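Local coordinates for putative peptide ABC-transport system periplasmic peptide-binding protein (Campylobacter jejuni, PDB 4OEV), which binds a nickel(II) ion as an extracytoplasmic solute-binding protein, probably delivering it to an ABC-type importer, at residues Asn103-Lys108 and Lys427-Ser432; Val71-Gly76 and Ala81-Phe86; Glu180-Asp185 and Asn488-Ser493. All coordinates share one frame; numbering follows the deposited sequence.

Contact 1. Residues Asn103-Lys108 and Lys427-Ser432; sequences NFEDIK and KARNTS
E105 and D106 occupy the two central positions of a type I beta turn running from F104 to I107, and they look across at R429 and N430, where a helix gives way to coil; the closest alpha carbons, those of D106 and N430, are 9.3 Å apart. With the backbones this far apart, long side chains have to do the joining. R429 has the reach: its CG lies between its own backbone N and carbonyl carbon (chi1 76°), and a bend at chi3 turns the guanidinium round. R429 NH2 donates to E105 OE2 at 3.3 Å with an N-H...O angle of 154°, a rather long salt bridge. OE2 lies at the guanidinium edge, nearly in its plane, and receives the proton on its anti lone pair, the one turned away from OE1. The two planes are 69° apart, so this is a single-point contact. E105 is extended beyond CG, which holds its charge out toward the arginine; OE2 also bonds a glycerol, probably from the crystallisation liquor. The other guanidinium nitrogens are used too: NE makes a salt bridge to D391 and NH1 bonds the carbonyl of V102, with F395 in cation-pi contact. D106 and N430 only approach each other, OD2 of D106 to ND2 of N430 being 4.5 Å. Both instead bind one loop, D106 OD1 accepting from K124 N and N430 ND2 donating to P125 O, short polar groups suited to backbone partners. R429 ends helix 419-429 and N430 is the first residue beyond it, just ahead of helix 434-450; the contact thus joins the turn before strand 107-114, an outermost strand of the four-stranded antiparallel sheet, to the junction of those two helices.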
loop_
_atom_site.group_PDB
_atom_site.type_symbol
_atom_site.label_atom_id
_atom_site.label_comp_id
_atom_site.label_asym_id
_atom_site.label_seq_id
_atom_site.Cartn_x
_atom_site.Cartn_y
_atom_site.Cartn_z
ATOM N N ASN A 103 12.534 7.233 -0.028
ATOM C CA ASN A 103 13.007 6.377 -1.096
ATOM C C ASN A 103 14.140 7.079 -1.855
ATOM O O ASN A 103 14.822 6.429 -2.685
ATOM C CB ASN A 103 11.904 5.986 -2.099
ATOM C CG ASN A 103 10.813 5.130 -1.453
ATOM O OD1 ASN A 103 10.790 4.966 -0.253
ATOM N ND2 ASN A 103 9.948 4.558 -2.270
ATOM N N PHE A 104 14.261 8.391 -1.652
ATOM C CA PHE A 104 15.286 9.184 -2.392
ATOM C C PHE A 104 16.247 10.012 -1.563
ATOM O O PHE A 104 17.138 10.655 -2.140
ATOM C CB PHE A 104 14.575 10.102 -3.389
ATOM C CG PHE A 104 13.808 9.344 -4.418
ATOM C CD1 PHE A 104 12.527 8.865 -4.132
ATOM C CD2 PHE A 104 14.370 9.037 -5.644
ATOM C CE1 PHE A 104 11.826 8.115 -5.066
ATOM C CE2 PHE A 104 13.654 8.301 -6.601
ATOM C CZ PHE A 104 12.387 7.835 -6.310
ATOM N N GLU A 105 16.112 9.987 -0.229
ATOM C CA GLU A 105 16.967 10.791 0.660
ATOM C C GLU A 105 18.419 10.383 0.572
ATOM O O GLU A 105 19.329 11.147 0.920
ATOM C CB GLU A 105 16.517 10.674 2.132
ATOM C CG GLU A 105 16.573 9.218 2.653
ATOM C CD GLU A 105 16.115 9.091 4.101
ATOM O OE1 GLU A 105 16.098 10.156 4.764
ATOM O OE2 GLU A 105 15.690 7.970 4.539
ATOM N N ASP A 106 18.640 9.162 0.121
ATOM C CA ASP A 106 19.963 8.599 0.099
ATOM C C ASP A 106 20.770 8.932 -1.177
ATOM O O ASP A 106 21.898 8.460 -1.358
ATOM C CB ASP A 106 19.837 7.107 0.255
ATOM C CG ASP A 106 21.170 6.432 0.336
ATOM O OD1 ASP A 106 22.054 6.951 1.056
ATOM O OD2 ASP A 106 21.359 5.458 -0.422
ATOM N N ILE A 107 20.211 9.780 -2.027
ATOM C CA ILE A 107 20.895 10.199 -3.251
ATOM C C ILE A 107 21.804 11.372 -2.956
ATOM O O ILE A 107 21.344 12.411 -2.466
ATOM C CB ILE A 107 19.893 10.591 -4.309
ATOM C CG1 ILE A 107 19.119 9.351 -4.698
ATOM C CG2 ILE A 107 20.624 11.223 -5.563
ATOM C CD1 ILE A 107 17.876 9.663 -5.332
ATOM N N LYS A 108 23.096 11.205 -3.224
ATOM C CA LYS A 108 24.035 12.273 -2.987
ATOM C C LYS A 108 24.115 13.257 -4.155
ATOM O O LYS A 108 24.088 14.468 -3.942
ATOM C CB LYS A 108 25.409 11.703 -2.707
ATOM C CG LYS A 108 26.476 12.788 -2.456
ATOM C CD LYS A 108 27.736 12.124 -2.055
ATOM C CE LYS A 108 28.809 13.171 -1.786
ATOM N NZ LYS A 108 30.014 12.530 -1.208
ATOM N N LYS A 427 19.593 -1.047 8.834
ATOM C CA LYS A 427 20.639 -1.898 8.261
ATOM C C LYS A 427 20.129 -2.611 7.015
ATOM O O LYS A 427 20.765 -2.609 5.963
ATOM C CB LYS A 427 21.146 -2.927 9.274
ATOM C CG LYS A 427 22.058 -2.335 10.374
ATOM C CD LYS A 427 22.268 -3.344 11.489
ATOM C CE LYS A 427 23.470 -2.990 12.370
ATOM N NZ LYS A 427 23.678 -1.524 12.541
ATOM N N ALA A 428 18.938 -3.167 7.119
ATOM C CA ALA A 428 18.398 -3.962 6.022
ATOM C C ALA A 428 18.326 -3.208 4.700
ATOM O O ALA A 428 18.576 -3.779 3.652
ATOM C CB ALA A 428 16.967 -4.470 6.412
ATOM N N ARG A 429 17.912 -1.947 4.750
ATOM C CA ARG A 429 17.681 -1.156 3.546
ATOM C C ARG A 429 18.984 -0.596 2.958
ATOM O O ARG A 429 19.055 -0.268 1.748
ATOM C CB ARG A 429 16.693 -0.002 3.856
ATOM C CG ARG A 429 17.282 1.161 4.621
ATOM C CD ARG A 429 16.187 1.988 5.239
ATOM N NE ARG A 429 15.143 2.441 4.301
ATOM C CZ ARG A 429 14.961 3.730 3.960
ATOM N NH1 ARG A 429 13.972 4.097 3.150
ATOM N NH2 ARG A 429 15.764 4.676 4.445
ATOM N N ASN A 430 20.012 -0.490 3.804
ATOM C CA ASN A 430 21.323 0.028 3.317
ATOM C C ASN A 430 22.426 -1.020 3.179
ATOM O O ASN A 430 23.609 -0.668 3.182
ATOM C CB ASN A 430 21.829 1.144 4.238
ATOM C CG ASN A 430 20.910 2.359 4.264
ATOM O OD1 ASN A 430 20.561 2.860 5.347
ATOM N ND2 ASN A 430 20.460 2.804 3.089
ATOM N N THR A 431 22.070 -2.295 3.046
ATOM C CA THR A 431 23.064 -3.352 2.794
ATOM C C THR A 431 22.811 -4.016 1.450
ATOM O O THR A 431 21.677 -4.439 1.178
ATOM C CB THR A 431 23.060 -4.478 3.828
ATOM O OG1 THR A 431 23.287 -3.945 5.146
ATOM C CG2 THR A 431 24.159 -5.501 3.480
ATOM N N SER A 432 23.853 -4.121 0.626
ATOM C CA SER A 432 23.742 -4.691 -0.732
ATOM C C SER A 432 23.579 -6.214 -0.791
ATOM O O SER A 432 22.795 -6.718 -1.593
ATOM C CB SER A 432 24.972 -4.300 -1.571
ATOM O OG SER A 432 24.895 -2.930 -1.920
#

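Contact 2. Residues Val71-Gly76 and Ala81-Phe86; sequences VLWHDG and ADDVKF
The indole of W73 points at D83 in the first turn of the following helix and donates its N-H to the carboxylate, NE1 of W73 to OD2 of D83 3.0 Å, with an N-H...O angle of 147°. Both side chains have CG anti to the carbonyl carbon and beside the backbone N (chi1 -66° in W73, nearly the same in D83), and they run alongside one another with opposite headings. D83 meets the rim of the indole, its CB lying in the ring plane 3.7 Å from CZ2 of W73. The carboxylate stands almost upright on that plane, 82° from it, and CG of D83 comes within 3.3 Å of CZ2 of W73. The acceptor oxygen is in the ring plane of W73, yet NE1 approaches OD2 from well above the carboxylate plane. Both oxygens have further partners: OD2 also accepts from S80 N, resembling one half of a capping box, and OD1 accepts from K140 N. A buried aspartate suits this spot because three N-H groups satisfy it, and the starts of two helices would probably stabilise its charge. Tryptophan suits the other side by supplying a wide apolar surface with a single donor; its ring also meets H141 edge-to-face. W73 opens a type I turn closed by the bond from G76 N to W73 O, 3.1 Å, and the positive phi of G76 is one that a side chain would resist. Helix 81-92 rests through A81 and V84 on strand 117-122, while helix 140-143 lies alongside D82 and F86, so the W73-D83 bond joins the loop after strand 62-67 to the place where these two helices begin.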
loop_
_atom_site.group_PDB
_atom_site.type_symbol
_atom_site.label_atom_id
_atom_site.label_comp_id
_atom_site.label_asym_id
_atom_site.label_seq_id
_atom_site.Cartn_x
_atom_site.Cartn_y
_atom_site.Cartn_z
ATOM N N VAL A 71 10.972 9.175 -26.290
ATOM C CA VAL A 71 9.782 9.408 -25.478
ATOM C C VAL A 71 9.292 10.853 -25.510
ATOM O O VAL A 71 10.083 11.786 -25.421
ATOM C CB VAL A 71 10.044 8.996 -24.013
ATOM C CG1 VAL A 71 8.850 9.351 -23.127
ATOM C CG2 VAL A 71 10.421 7.507 -23.943
ATOM N N LEU A 72 7.991 11.028 -25.681
ATOM C CA LEU A 72 7.361 12.334 -25.533
ATOM C C LEU A 72 6.498 12.397 -24.256
ATOM O O LEU A 72 5.841 11.422 -23.912
ATOM C CB LEU A 72 6.469 12.651 -26.720
ATOM C CG LEU A 72 7.058 13.266 -27.994
ATOM C CD1 LEU A 72 8.599 13.211 -27.999
ATOM C CD2 LEU A 72 6.415 12.599 -29.191
ATOM N N TRP A 73 6.529 13.558 -23.592
ATOM C CA TRP A 73 5.523 13.979 -22.618
ATOM C C TRP A 73 4.206 14.196 -23.361
ATOM O O TRP A 73 4.206 14.364 -24.560
ATOM C CB TRP A 73 5.925 15.284 -21.926
ATOM C CG TRP A 73 7.144 15.200 -21.061
ATOM C CD1 TRP A 73 8.410 15.654 -21.352
ATOM C CD2 TRP A 73 7.209 14.632 -19.754
ATOM N NE1 TRP A 73 9.256 15.397 -20.295
ATOM C CE2 TRP A 73 8.545 14.772 -19.302
ATOM C CE3 TRP A 73 6.265 14.007 -18.921
ATOM C CZ2 TRP A 73 8.960 14.320 -18.047
ATOM C CZ3 TRP A 73 6.677 13.558 -17.662
ATOM C CH2 TRP A 73 8.002 13.692 -17.241
ATOM N N HIS A 74 3.090 14.244 -22.645
ATOM C CA HIS A 74 1.783 14.400 -23.259
ATOM C C HIS A 74 1.601 15.735 -23.987
ATOM O O HIS A 74 0.652 15.874 -24.762
ATOM C CB HIS A 74 0.694 14.210 -22.200
ATOM C CG HIS A 74 0.671 12.828 -21.632
ATOM N ND1 HIS A 74 0.097 12.516 -20.410
ATOM C CD2 HIS A 74 1.165 11.666 -22.125
ATOM C CE1 HIS A 74 0.251 11.228 -20.177
ATOM N NE2 HIS A 74 0.889 10.686 -21.202
ATOM N N ASP A 75 2.505 16.697 -23.764
ATOM C CA ASP A 75 2.371 18.003 -24.416
ATOM C C ASP A 75 3.320 18.180 -25.605
ATOM O O ASP A 75 3.477 19.290 -26.107
ATOM C CB ASP A 75 2.554 19.158 -23.415
ATOM C CG ASP A 75 3.937 19.207 -22.797
ATOM O OD1 ASP A 75 4.761 18.302 -23.064
ATOM O OD2 ASP A 75 4.156 20.119 -21.962
ATOM N N GLY A 76 3.988 17.103 -26.009
ATOM C CA GLY A 76 4.805 17.129 -27.212
ATOM C C GLY A 76 6.283 17.272 -26.925
ATOM O O GLY A 76 7.105 16.891 -27.757
ATOM N N ALA A 81 17.276 13.544 -20.002
ATOM C CA ALA A 81 17.959 13.443 -18.714
ATOM C C ALA A 81 17.582 14.592 -17.807
ATOM O O ALA A 81 17.553 14.409 -16.569
ATOM C CB ALA A 81 19.479 13.394 -18.884
ATOM N N ASP A 82 17.243 15.745 -18.397
ATOM C CA ASP A 82 16.808 16.923 -17.616
ATOM C C ASP A 82 15.707 16.574 -16.597
ATOM O O ASP A 82 15.725 17.025 -15.461
ATOM C CB ASP A 82 16.248 17.991 -18.530
ATOM C CG ASP A 82 17.329 18.837 -19.181
ATOM O OD1 ASP A 82 18.525 18.473 -19.079
ATOM O OD2 ASP A 82 16.947 19.815 -19.858
ATOM N N ASP A 83 14.729 15.822 -17.068
ATOM C CA ASP A 83 13.566 15.395 -16.240
ATOM C C ASP A 83 13.933 14.483 -15.111
ATOM O O ASP A 83 13.374 14.554 -14.011
ATOM C CB ASP A 83 12.558 14.701 -17.139
ATOM C CG ASP A 83 12.040 15.614 -18.211
ATOM O OD1 ASP A 83 11.561 16.710 -17.848
ATOM O OD2 ASP A 83 12.124 15.237 -19.401
ATOM N N VAL A 84 14.848 13.583 -15.397
ATOM C CA VAL A 84 15.239 12.587 -14.454
ATOM C C VAL A 84 15.968 13.233 -13.282
ATOM O O VAL A 84 15.726 12.901 -12.128
ATOM C CB VAL A 84 16.099 11.533 -15.124
ATOM C CG1 VAL A 84 16.580 10.511 -14.129
ATOM C CG2 VAL A 84 15.312 10.854 -16.251
ATOM N N LYS A 85 16.865 14.171 -13.569
ATOM C CA LYS A 85 17.551 14.862 -12.510
ATOM C C LYS A 85 16.598 15.771 -11.771
ATOM O O LYS A 85 16.670 15.873 -10.546
ATOM C CB LYS A 85 18.751 15.658 -13.063
ATOM C CG LYS A 85 19.434 16.543 -12.051
ATOM C CD LYS A 85 20.694 17.178 -12.696
ATOM C CE LYS A 85 21.385 18.216 -11.765
ATOM N NZ LYS A 85 22.103 17.598 -10.627
ATOM N N PHE A 86 15.709 16.439 -12.499
ATOM C CA PHE A 86 14.750 17.298 -11.830
ATOM C C PHE A 86 13.893 16.455 -10.853
ATOM O O PHE A 86 13.671 16.849 -9.716
ATOM C CB PHE A 86 13.861 18.015 -12.840
ATOM C CG PHE A 86 12.677 18.692 -12.223
ATOM C CD1 PHE A 86 12.799 19.940 -11.634
ATOM C CD2 PHE A 86 11.435 18.055 -12.196
ATOM C CE1 PHE A 86 11.697 20.551 -11.058
ATOM C CE2 PHE A 86 10.336 18.653 -11.598
ATOM C CZ PHE A 86 10.459 19.893 -11.027
#

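Contact 3. Residues Glu180-Asp185 and Asn488-Ser493; sequences EHFYLD and NVYEWS
Aromatic packing leads: F182 turns an edge toward the face of Y490, the ring centroids 5.8 Å apart and the planes at 72°, an edge-to-face (T-shaped) pair. CE2 of F182 is the atom over the tyrosine face, 4.5 Å from CG of Y490. F182 has CG anti to its own backbone N (chi1 -175°), which swings the phenyl across the gap, and CB of L184 lies over one face of the F182 ring, toward its rim. Apolar contact comes next. L184 places one methyl, CD2, 4.3 Å from CZ of Y490, its nearest approach being 3.8 Å from CD2 to the tyrosine OH. Leucine and phenylalanine both come from the same side of the Y490 ring.

The polar contact is indirect. A water lies 3.1 Å from both OD2 of D185, a weak contact, and OE2 of E491. Behind it, E491 is steadied by N488, whose ND2 donates almost straight to OE1 of E491 at 2.8 Å, and by a salt bridge to K474; N488 OD1 in turn accepts from NE1 of W492.

Chemically, then, the join between the loop before strand 191-196 and the C-terminal tail rests on apolar and aromatic contact. The two like-charged carboxylates, with D185 OD2 and E491 OE2 5.0 Å apart, probably repel slightly, an effect that the water and K474 would temper.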
loop_
_atom_site.group_PDB
_atom_site.type_symbol
_atom_site.label_atom_id
_atom_site.label_comp_id
_atom_site.label_asym_id
_atom_site.label_seq_id
_atom_site.Cartn_x
_atom_site.Cartn_y
_atom_site.Cartn_z
ATOM N N GLU A 180 -1.700 8.576 -27.784
ATOM C CA GLU A 180 -1.525 8.054 -29.137
ATOM C C GLU A 180 -0.050 7.979 -29.537
ATOM O O GLU A 180 0.279 7.396 -30.586
ATOM C CB GLU A 180 -2.304 8.917 -30.144
ATOM C CG GLU A 180 -1.671 10.278 -30.442
ATOM C CD GLU A 180 -1.958 11.370 -29.397
ATOM O OE1 GLU A 180 -2.010 12.558 -29.818
ATOM O OE2 GLU A 180 -2.111 11.059 -28.178
ATOM N N HIS A 181 0.818 8.626 -28.746
ATOM C CA HIS A 181 2.260 8.497 -28.900
ATOM C C HIS A 181 2.895 7.880 -27.666
ATOM O O HIS A 181 3.801 8.466 -27.073
ATOM C CB HIS A 181 2.904 9.861 -29.187
ATOM C CG HIS A 181 2.278 10.592 -30.337
ATOM N ND1 HIS A 181 1.591 11.778 -30.182
ATOM C CD2 HIS A 181 2.228 10.300 -31.660
ATOM C CE1 HIS A 181 1.146 12.183 -31.361
ATOM N NE2 HIS A 181 1.522 11.307 -32.275
ATOM N N PHE A 182 2.416 6.701 -27.275
ATOM C CA PHE A 182 2.934 6.004 -26.100
ATOM C C PHE A 182 4.046 5.076 -26.592
ATOM O O PHE A 182 3.817 4.161 -27.373
ATOM C CB PHE A 182 1.813 5.241 -25.372
ATOM C CG PHE A 182 2.239 4.596 -24.087
ATOM C CD1 PHE A 182 3.042 5.281 -23.173
ATOM C CD2 PHE A 182 1.802 3.328 -23.761
ATOM C CE1 PHE A 182 3.429 4.695 -21.979
ATOM C CE2 PHE A 182 2.170 2.737 -22.572
ATOM C CZ PHE A 182 2.998 3.424 -21.672
ATOM N N TYR A 183 5.263 5.363 -26.157
ATOM C CA TYR A 183 6.479 4.699 -26.650
ATOM C C TYR A 183 6.432 3.175 -26.423
ATOM O O TYR A 183 7.083 2.392 -27.114
ATOM C CB TYR A 183 7.704 5.312 -25.948
ATOM C CG TYR A 183 7.602 5.120 -24.436
ATOM C CD1 TYR A 183 8.194 4.035 -23.798
ATOM C CD2 TYR A 183 6.865 6.011 -23.660
ATOM C CE1 TYR A 183 8.067 3.861 -22.412
ATOM C CE2 TYR A 183 6.749 5.852 -22.275
ATOM C CZ TYR A 183 7.344 4.778 -21.662
ATOM O OH TYR A 183 7.183 4.628 -20.286
ATOM N N LEU A 184 5.707 2.773 -25.390
ATOM C CA LEU A 184 5.763 1.401 -24.905
ATOM C C LEU A 184 4.918 0.423 -25.735
ATOM O O LEU A 184 5.311 -0.732 -25.934
ATOM C CB LEU A 184 5.327 1.380 -23.447
ATOM C CG LEU A 184 5.769 0.180 -22.623
ATOM C CD1 LEU A 184 7.290 0.096 -22.543
ATOM C CD2 LEU A 184 5.150 0.243 -21.230
ATOM N N ASP A 185 3.739 0.885 -26.168
ATOM C CA ASP A 185 2.818 0.113 -27.004
ATOM C C ASP A 185 1.565 0.942 -27.365
ATOM O O ASP A 185 1.366 2.036 -26.839
ATOM C CB ASP A 185 2.406 -1.174 -26.295
ATOM C CG ASP A 185 2.317 -2.339 -27.245
ATOM O OD1 ASP A 185 1.877 -2.118 -28.394
ATOM O OD2 ASP A 185 2.703 -3.464 -26.858
ATOM N N ASN A 488 -1.942 -3.410 -16.287
ATOM C CA ASN A 488 -1.820 -3.533 -17.752
ATOM C C ASN A 488 -3.082 -3.062 -18.457
ATOM O O ASN A 488 -3.463 -3.574 -19.537
ATOM C CB ASN A 488 -1.452 -4.968 -18.190
ATOM C CG ASN A 488 -2.647 -5.903 -18.284
ATOM O OD1 ASN A 488 -3.449 -6.030 -17.346
ATOM N ND2 ASN A 488 -2.781 -6.559 -19.438
ATOM N N VAL A 489 -3.739 -2.076 -17.856
ATOM C CA VAL A 489 -5.020 -1.608 -18.379
ATOM C C VAL A 489 -4.922 -1.151 -19.851
ATOM O O VAL A 489 -5.883 -1.280 -20.601
ATOM C CB VAL A 489 -5.595 -0.464 -17.522
ATOM C CG1 VAL A 489 -4.684 0.752 -17.587
ATOM C CG2 VAL A 489 -7.013 -0.128 -17.988
ATOM N N TYR A 490 -3.751 -0.685 -20.288
ATOM C CA TYR A 490 -3.616 -0.272 -21.675
ATOM C C TYR A 490 -3.701 -1.440 -22.670
ATOM O O TYR A 490 -3.642 -1.224 -23.884
ATOM C CB TYR A 490 -2.280 0.502 -21.898
ATOM C CG TYR A 490 -1.013 -0.194 -21.403
ATOM C CD1 TYR A 490 -0.326 -1.090 -22.211
ATOM C CD2 TYR A 490 -0.518 0.048 -20.116
ATOM C CE1 TYR A 490 0.828 -1.720 -21.771
ATOM C CE2 TYR A 490 0.638 -0.570 -19.663
ATOM C CZ TYR A 490 1.303 -1.453 -20.492
ATOM O OH TYR A 490 2.445 -2.083 -20.048
ATOM N N GLU A 491 -3.760 -2.669 -22.178
ATOM C CA GLU A 491 -3.940 -3.826 -23.052
ATOM C C GLU A 491 -5.391 -4.306 -22.995
ATOM O O GLU A 491 -5.759 -5.231 -23.720
ATOM C CB GLU A 491 -2.993 -4.966 -22.659
ATOM C CG GLU A 491 -1.536 -4.566 -22.652
ATOM C CD GLU A 491 -0.597 -5.739 -22.399
ATOM O OE1 GLU A 491 -0.925 -6.594 -21.555
ATOM O OE2 GLU A 491 0.486 -5.806 -23.017
ATOM N N TRP A 492 -6.209 -3.689 -22.139
ATOM C CA TRP A 492 -7.605 -4.154 -21.985
ATOM C C TRP A 492 -8.458 -3.623 -23.119
ATOM O O TRP A 492 -8.224 -2.510 -23.587
ATOM C CB TRP A 492 -8.226 -3.697 -20.658
ATOM C CG TRP A 492 -7.560 -4.147 -19.396
ATOM C CD1 TRP A 492 -6.356 -4.766 -19.271
ATOM C CD2 TRP A 492 -8.088 -4.027 -18.056
ATOM N NE1 TRP A 492 -6.086 -5.016 -17.936
ATOM C CE2 TRP A 492 -7.137 -4.579 -17.179
ATOM C CE3 TRP A 492 -9.281 -3.514 -17.521
ATOM C CZ2 TRP A 492 -7.325 -4.617 -15.785
ATOM C CZ3 TRP A 492 -9.471 -3.554 -16.143
ATOM C CH2 TRP A 492 -8.492 -4.101 -15.292
ATOM N N SER A 493 -9.443 -4.408 -23.569
ATOM C CA SER A 493 -10.361 -3.949 -24.600
ATOM C C SER A 493 -11.682 -4.724 -24.612
ATOM O O SER A 493 -11.820 -5.782 -23.987
ATOM C CB SER A 493 -9.734 -4.057 -25.996
ATOM O OG SER A 493 -9.547 -5.415 -26.341
HETATM O O HOH W 1 -0.053 -4.296 -25.723
#

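How the contacts relate
Following the chain from the N terminus, contact 2 comes first and closes a short loop between strand 62-67 and helix 81-92. It is complete before contact 1 opens at the end of helix 101-104. Contact 3 opens at 180-185, and the two long-range closures then cross: contact 1 is finished at 427-432, tying the turn before strand 107-114 to the end of helix 419-429, and contact 3 at 488-493, tying the loop after strand 173-178 to the C-terminal tail. Contacts 2 and 3 are neighbours in space, V71 CG2 packing 3.7 Å from Y183 CG. Contact 1 stands apart, its centre about 26 Å from that of contact 2 and about 33 Å from that of contact 3.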